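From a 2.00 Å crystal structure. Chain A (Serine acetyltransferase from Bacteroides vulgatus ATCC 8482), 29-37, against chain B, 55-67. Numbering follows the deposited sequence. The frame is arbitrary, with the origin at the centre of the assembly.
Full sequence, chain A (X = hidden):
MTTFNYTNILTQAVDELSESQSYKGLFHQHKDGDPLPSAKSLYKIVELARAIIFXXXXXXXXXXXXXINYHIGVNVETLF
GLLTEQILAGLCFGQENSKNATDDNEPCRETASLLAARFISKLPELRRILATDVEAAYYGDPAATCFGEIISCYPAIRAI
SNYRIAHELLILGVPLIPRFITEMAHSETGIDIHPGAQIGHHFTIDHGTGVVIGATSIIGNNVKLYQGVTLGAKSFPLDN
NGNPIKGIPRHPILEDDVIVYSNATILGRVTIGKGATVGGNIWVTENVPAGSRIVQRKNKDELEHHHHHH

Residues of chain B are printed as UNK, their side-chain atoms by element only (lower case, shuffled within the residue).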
# COMPACT_ATOMS: atom_id res chain seq x y z
N GLN A 29 -29.43 16.05 11.87
CA GLN A 29 -28.94 14.81 12.45
C GLN A 29 -28.74 13.70 11.42
O GLN A 29 -29.65 13.37 10.66
CB GLN A 29 -29.88 14.32 13.56
CG GLN A 29 -29.37 13.06 14.27
CD GLN A 29 -28.01 13.27 14.92
OE1 GLN A 29 -27.89 13.95 15.93
NE2 GLN A 29 -26.98 12.68 14.32
N HIS A 30 -27.53 13.15 11.39
CA HIS A 30 -27.19 12.05 10.49
C HIS A 30 -27.39 10.78 11.31
O HIS A 30 -26.82 10.64 12.40
CB HIS A 30 -25.74 12.16 10.03
CG HIS A 30 -25.48 13.34 9.15
ND1 HIS A 30 -25.22 13.22 7.80
CD2 HIS A 30 -25.40 14.66 9.43
CE1 HIS A 30 -25.00 14.42 7.28
NE2 HIS A 30 -25.11 15.31 8.25
N LYS A 31 -28.19 9.86 10.80
CA LYS A 31 -28.47 8.61 11.51
C LYS A 31 -27.21 7.79 11.76
O LYS A 31 -26.36 7.66 10.88
CB LYS A 31 -29.46 7.78 10.70
CG LYS A 31 -30.71 8.55 10.27
CD LYS A 31 -31.56 7.76 9.27
CE LYS A 31 -32.17 6.51 9.90
NZ LYS A 31 -33.05 5.78 8.95
N ASP A 32 -27.09 7.23 12.96
CA ASP A 32 -25.96 6.39 13.30
C ASP A 32 -26.09 5.15 12.42
O ASP A 32 -27.20 4.70 12.15
CB ASP A 32 -25.99 5.94 14.76
CG ASP A 32 -25.50 7.01 15.72
OD1 ASP A 32 -24.76 7.92 15.28
OD2 ASP A 32 -25.84 6.94 16.92
N GLY A 33 -24.96 4.61 11.97
CA GLY A 33 -25.00 3.42 11.14
C GLY A 33 -24.96 3.70 9.65
O GLY A 33 -24.63 2.81 8.86
N ASP A 34 -25.32 4.92 9.26
CA ASP A 34 -25.30 5.27 7.85
C ASP A 34 -23.89 5.50 7.36
O ASP A 34 -23.04 6.04 8.07
CB ASP A 34 -26.12 6.54 7.59
CG ASP A 34 -27.62 6.27 7.58
OD1 ASP A 34 -28.02 5.09 7.54
OD2 ASP A 34 -28.38 7.26 7.61
N PRO A 35 -23.60 5.07 6.12
CA PRO A 35 -22.26 5.25 5.55
C PRO A 35 -22.14 6.68 5.01
O PRO A 35 -23.13 7.26 4.57
CB PRO A 35 -22.22 4.20 4.45
CG PRO A 35 -23.62 4.21 3.95
CD PRO A 35 -24.43 4.24 5.23
N LEU A 36 -20.94 7.23 5.05
CA LEU A 36 -20.71 8.58 4.55
C LEU A 36 -19.98 8.49 3.21
O LEU A 36 -19.28 7.52 2.94
CB LEU A 36 -19.85 9.38 5.54
CG LEU A 36 -20.49 9.73 6.90
CD1 LEU A 36 -19.40 10.11 7.89
CD2 LEU A 36 -21.49 10.86 6.72
N PRO A 37 -20.15 9.50 2.36
CA PRO A 37 -19.47 9.49 1.06
C PRO A 37 -17.97 9.33 1.23
O PRO A 37 -17.37 9.94 2.11
CB PRO A 37 -19.87 10.83 0.46
CG PRO A 37 -21.26 11.00 0.97
CD PRO A 37 -21.09 10.63 2.43
N UNK B 55 -15.36 16.79 13.53
CA UNK B 55 -15.55 15.40 13.96
C UNK B 55 -16.64 14.61 13.25
O UNK B 55 -17.78 15.07 13.11
c UNK B 55 -15.66 17.73 14.62
c UNK B 55 -15.80 15.54 15.46
c UNK B 55 -16.45 16.87 15.58
N UNK B 56 -16.30 13.41 12.81
CA UNK B 56 -17.26 12.58 12.13
C UNK B 56 -17.35 12.80 10.63
O UNK B 56 -17.91 11.96 9.92
N UNK B 57 -16.81 13.91 10.13
CA UNK B 57 -16.84 14.19 8.70
C UNK B 57 -15.59 13.65 8.04
O UNK B 57 -15.64 13.09 6.94
c UNK B 57 -20.29 17.09 9.65
o UNK B 57 -22.36 17.46 8.49
c UNK B 57 -16.96 15.69 8.42
c UNK B 57 -20.49 16.57 7.31
c UNK B 57 -19.16 16.15 7.30
c UNK B 57 -18.38 16.18 8.45
c UNK B 57 -21.05 17.04 8.49
c UNK B 57 -18.95 16.66 9.62
N UNK B 58 -14.47 13.85 8.71
CA UNK B 58 -13.18 13.37 8.24
C UNK B 58 -12.72 12.41 9.33
O UNK B 58 -11.74 11.67 9.15
c UNK B 58 -13.04 17.28 4.92
c UNK B 58 -12.18 14.52 8.12
c UNK B 58 -12.49 15.48 7.01
c UNK B 58 -13.10 16.71 7.27
c UNK B 58 -13.39 17.61 6.23
c UNK B 58 -12.16 15.17 5.69
c UNK B 58 -12.43 16.06 4.64
N UNK B 59 -13.44 12.44 10.45
CA UNK B 59 -13.12 11.61 11.60
C UNK B 59 -13.64 10.19 11.67
O UNK B 59 -13.35 9.49 12.63
N UNK B 60 -14.41 9.75 10.67
CA UNK B 60 -14.95 8.39 10.65
C UNK B 60 -15.65 8.11 9.32
O UNK B 60 -16.32 8.99 8.76
o UNK B 60 -16.28 5.90 11.13
c UNK B 60 -16.20 6.70 12.07
c UNK B 60 -15.93 8.17 11.80
n UNK B 60 -16.37 6.35 13.34
N UNK B 61 -15.51 6.89 8.82
CA UNK B 61 -16.12 6.49 7.55
C UNK B 61 -17.63 6.26 7.64
O UNK B 61 -18.34 6.30 6.64
o UNK B 61 -15.52 4.18 8.00
c UNK B 61 -15.45 5.22 7.03
N UNK B 62 -18.12 5.98 8.85
CA UNK B 62 -19.55 5.77 9.05
C UNK B 62 -19.96 6.62 10.25
O UNK B 62 -19.14 6.91 11.12
c UNK B 62 -19.89 4.30 9.36
o UNK B 62 -19.33 3.94 10.62
c UNK B 62 -19.34 3.39 8.28
N UNK B 63 -21.23 7.01 10.28
CA UNK B 63 -21.73 7.83 11.37
C UNK B 63 -21.88 7.02 12.66
O UNK B 63 -22.46 5.93 12.66
c UNK B 63 -23.54 9.43 12.09
c UNK B 63 -23.10 8.44 11.01
c UNK B 63 -23.03 9.11 9.64
N UNK B 64 -21.34 7.54 13.75
CA UNK B 64 -21.44 6.86 15.03
C UNK B 64 -21.23 7.86 16.16
O UNK B 64 -20.10 8.18 16.51
o UNK B 64 -21.24 5.22 17.32
c UNK B 64 -20.70 4.81 16.30
c UNK B 64 -20.40 5.75 15.15
n UNK B 64 -20.33 3.54 16.14
N UNK B 65 -22.33 8.33 16.74
CA UNK B 65 -22.27 9.29 17.83
C UNK B 65 -21.61 8.72 19.08
O UNK B 65 -21.11 9.47 19.91
o UNK B 65 -24.45 8.68 18.68
c UNK B 65 -23.68 9.76 18.18
N UNK B 66 -21.61 7.39 19.22
CA UNK B 66 -21.03 6.77 20.41
C UNK B 66 -19.51 6.69 20.40
O UNK B 66 -18.90 6.27 21.39
c UNK B 66 -25.10 5.08 19.65
c UNK B 66 -23.11 5.29 20.56
c UNK B 66 -24.04 5.45 21.53
n UNK B 66 -23.81 5.06 19.39
n UNK B 66 -25.27 5.31 20.94
c UNK B 66 -21.61 5.35 20.60
N UNK B 67 -18.88 7.11 19.30
CA UNK B 67 -17.42 7.04 19.22
C UNK B 67 -16.71 8.33 18.82
O UNK B 67 -15.50 8.34 18.62
c UNK B 67 -17.61 4.60 18.65
c UNK B 67 -16.98 5.93 18.25
o UNK B 67 -17.39 6.27 16.91

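Position 55 carries three carbons that close a ring onto its own backbone N, far from chain A: P55(B). Position 56 has no side-chain atoms, and its phi of 88° would jam a CB against the preceding carbonyl O, so it is G56(B); its O lies 3.1 Å from CD1 of L36(A).

At 57 one carbon leads to a six-carbon ring bearing an oxygen, which makes Y57(B). Its CB points sideways, yet the ring reaches across until OH stands 3.5 Å from NE2 of H30(A). Position 58 has the same ring without oxygen and points away: F58(B). Position 59 is bare, and an ideal CB would sit 2.9 Å from the backbone N of G56(B); it is G59(B).

Position 60 shows two carbons, the second carrying one O and one N: an amide, N60(B). One carbon and one oxygen at 61, directed away from chain A, give S61(B), whose backbone O accepts from N of L36(A) at 3.2 Å. At 62 a carbon carries one O and one C, the branched hydroxyl of T62(B). Its N donates to OD1 of N60(B) at 2.9 Å, so the asparagine side chain closes over S61(B), at the start of the paired segment.

Position 63 has three carbons, one bearing the other two, and points toward chain A: V63(B). With 127 Å² covered, it is the most deeply covered residue of either stretch; its CG2 meets CD2 of L36(A) at 3.7 Å, and its CG1 lies 3.5 Å from O of H30(A). Another amide pattern, pointing away, occupies 64: N64(B).

Position 65, one carbon then one oxygen, is S65(B); OG donates to OD2 of D32(A) at 2.8 Å. At 66 a carbon leads to a five-membered ring with two nitrogens, H66(B), whose N donates to OD1 of N64(B) at 2.9 Å. The O-and-C branch at 67 gives T67(B), at the N-cap position of a helix but without a capping bond from its side chain.

The rule is backbone pairing with side chains filling the gaps. N of V63(B) donates to O of D34(A) at 3.0 Å, while its O accepts from N of G33(A) at 2.9 Å, both nearly linear. The type II turn from K31(A) to D34(A) presents these partners, with glycine at the positive phi. D32(A) then grips the serine twice, OD1 taking the backbone N of S65(B) at 2.9 Å alongside the hydroxyl bond, and valine against leucine supplies the apolar centre.

Chain B (55-67) PGYFGNSTVNSHT
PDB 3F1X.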